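Local coordinates for Sodium/calcium exchanger regulatory protein 1 (Loligo pealei, PDB 3PPT), which binds and may transport fatty acids such as palmitoleate, also binds phosphoinositides, and when phosphorylated stimulates the squid optic nerve sodium/calcium exchanger, at residues N15-D18 with Y19-A22. Residues are numbered along the deposited sequence; the frame is centred on the assembly and turned at random. Where two conformers were deposited one is given.
With PAM (palmitoleic acid), chain B.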
loop_
_atom_site.group_PDB
_atom_site.type_symbol
_atom_site.label_atom_id
_atom_site.label_comp_id
_atom_site.label_asym_id
_atom_site.label_seq_id
_atom_site.Cartn_x
_atom_site.Cartn_y
_atom_site.Cartn_z
ATOM N N ASN A 15 -2.633 -7.758 11.843
ATOM C CA ASN A 15 -3.413 -8.670 10.998
ATOM C C ASN A 15 -2.931 -8.787 9.547
ATOM O O ASN A 15 -3.698 -9.158 8.664
ATOM C CB ASN A 15 -4.910 -8.329 11.044
ATOM C CG ASN A 15 -5.791 -9.555 10.933
ATOM O OD1 ASN A 15 -5.408 -10.655 11.342
ATOM N ND2 ASN A 15 -6.987 -9.370 10.391
ATOM N N PHE A 16 -1.658 -8.494 9.307
ATOM C CA PHE A 16 -1.095 -8.617 7.960
ATOM C C PHE A 16 -1.049 -10.069 7.480
ATOM O O PHE A 16 -1.272 -10.338 6.303
ATOM C CB PHE A 16 0.293 -7.974 7.907
ATOM C CG PHE A 16 0.870 -7.828 6.515
ATOM C CD1 PHE A 16 0.107 -7.353 5.457
ATOM C CD2 PHE A 16 2.209 -8.103 6.296
ATOM C CE1 PHE A 16 0.676 -7.180 4.196
ATOM C CE2 PHE A 16 2.770 -7.937 5.046
ATOM C CZ PHE A 16 2.004 -7.477 3.994
ATOM N N ASP A 17 -0.772 -11.008 8.382
ATOM C CA ASP A 17 -0.695 -12.408 7.969
ATOM C C ASP A 17 -2.052 -12.899 7.429
ATOM O O ASP A 17 -2.112 -13.558 6.386
ATOM C CB ASP A 17 -0.202 -13.299 9.114
ATOM C CG ASP A 17 0.235 -14.673 8.633
ATOM O OD1 ASP A 17 0.985 -14.745 7.633
ATOM O OD2 ASP A 17 -0.169 -15.675 9.258
ATOM N N ASP A 18 -3.138 -12.574 8.128
ATOM C CA ASP A 18 -4.459 -12.962 7.639
ATOM C C ASP A 18 -4.810 -12.270 6.312
ATOM O O ASP A 18 -5.446 -12.881 5.455
ATOM C CB ASP A 18 -5.540 -12.722 8.697
ATOM C CG ASP A 18 -5.681 -13.893 9.666
ATOM O OD1 ASP A 18 -4.901 -14.869 9.565
ATOM O OD2 ASP A 18 -6.577 -13.848 10.528
ATOM N N TYR A 19 -4.390 -11.013 6.139
ATOM C CA TYR A 19 -4.566 -10.323 4.867
ATOM C C TYR A 19 -3.875 -11.128 3.753
ATOM O O TYR A 19 -4.475 -11.435 2.710
ATOM C CB TYR A 19 -4.037 -8.874 4.917
ATOM C CG TYR A 19 -4.183 -8.208 3.564
ATOM C CD1 TYR A 19 -5.358 -7.552 3.219
ATOM C CD2 TYR A 19 -3.168 -8.285 2.609
ATOM C CE1 TYR A 19 -5.519 -6.996 1.972
ATOM C CE2 TYR A 19 -3.326 -7.735 1.359
ATOM C CZ TYR A 19 -4.502 -7.093 1.046
ATOM O OH TYR A 19 -4.672 -6.552 -0.201
ATOM N N MET A 20 -2.604 -11.465 3.967
ATOM C CA MET A 20 -1.866 -12.227 2.972
ATOM C C MET A 20 -2.478 -13.606 2.703
ATOM O O MET A 20 -2.532 -14.031 1.556
ATOM C CB MET A 20 -0.401 -12.362 3.375
ATOM C CG MET A 20 0.372 -11.046 3.256
ATOM S SD MET A 20 2.138 -11.286 3.457
ATOM C CE MET A 20 2.227 -11.651 5.213
ATOM N N LYS A 21 -2.943 -14.297 3.742
ATOM C CA LYS A 21 -3.608 -15.584 3.536
ATOM C C LYS A 21 -4.848 -15.418 2.661
ATOM O O LYS A 21 -5.096 -16.230 1.777
ATOM C CB LYS A 21 -3.974 -16.237 4.866
ATOM C CG LYS A 21 -2.772 -16.792 5.618
ATOM C CD LYS A 21 -3.187 -17.430 6.934
ATOM C CE LYS A 21 -1.978 -17.975 7.666
ATOM N NZ LYS A 21 -2.352 -18.552 8.985
ATOM N N ALA A 22 -5.598 -14.340 2.878
ATOM C CA ALA A 22 -6.842 -14.118 2.147
ATOM C C ALA A 22 -6.579 -13.867 0.667
ATOM O O ALA A 22 -7.403 -14.225 -0.171
ATOM C CB ALA A 22 -7.622 -12.973 2.754
HETATM C C1 PAM B . 2.534 -2.453 2.849
HETATM O O1 PAM B . 2.797 -1.618 1.946
HETATM O O2 PAM B . 2.917 -2.282 4.031
HETATM C C2 PAM B . 1.733 -3.705 2.529
HETATM C C3 PAM B . 1.544 -3.948 1.038
HETATM C C4 PAM B . 0.789 -5.253 0.792
HETATM C C5 PAM B . 0.741 -5.564 -0.703
HETATM C C6 PAM B . -0.024 -6.834 -1.062
HETATM C C7 PAM B . 0.520 -8.068 -0.352
HETATM C C8 PAM B . 1.970 -8.331 -0.737
HETATM C C9 PAM B . 2.487 -9.534 0.010
HETATM C C10 PAM B . 3.740 -9.970 -0.135
HETATM C C11 PAM B . 4.732 -9.293 -1.049
HETATM C C12 PAM B . 5.925 -8.822 -0.232
HETATM C C13 PAM B . 5.926 -7.315 -0.043
HETATM C C14 PAM B . 6.309 -6.609 -1.338
HETATM C C15 PAM B . 6.423 -5.110 -1.101
HETATM C C16 PAM B . 7.623 -4.536 -1.813
HETATM O O HOH W 1 -2.602 -15.667 10.482
#
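The carbonyls of Asn15, Phe16, Asp17 and Asp18 accept the amides of Tyr19, Met20, Lys21 and Ala22 in turn, a run of i-to-i+4 hydrogen bonds that makes up almost all of the short helix 16-23, the Met20 N to Phe16 O and Lys21 N to Asp17 O bonds both at 2.9 Å. On the inward side Met20 lies over one face of the Phe16 ring in a Met-aromatic contact: SD stands 4.1 Å from the ring centroid of Phe16, CG adds a CH-pi contact toward the rim, and a bend at chi3 (-71°) folds CE back to 3.7 Å from Phe16 CD2. A flexible thioether suits this place, following both ring and lipid; Met20 SD is 3.9 Å from C9 of palmitoleic acid, at its double bond. Helices 16-23 and 27-35 form the helix-turn-helix lid of the fatty-acid-binding protein barrel. Phe16 meets C4 of the lipid with its ring edge, 3.9 Å from CE1, and makes a cation-pi contact with Arg125, which binds the carboxylate. With an alanine here, Met20 is likely to lose its aromatic support and Arg125 its cation-pi partner, and a gap to open beside the lipid chain. Tyr19 CD2 meets Phe16 CE1 obliquely at 4.3 Å; a tyrosine suits a ring buried against strands 111-118 and 121-130, as its hydroxyl still bonds to Ser101. Away from the lipid, polar groups take over. Asp17, its CG anti to the backbone N (chi1 -165°), brings OD2 within 3.3 Å of Lys21 CE, and the salt bridge from OD2 to Lys21 NZ is long (3.6 Å). Lysine's extended chain carries its charge back to the acids one turn earlier. Asp17 OD1 forms a salt bridge with Arg30 and accepts a hydrogen bond from Asn34. One water donates to Asp17 OD2 and Asp18 OD1 and accepts weakly from Lys21 NZ.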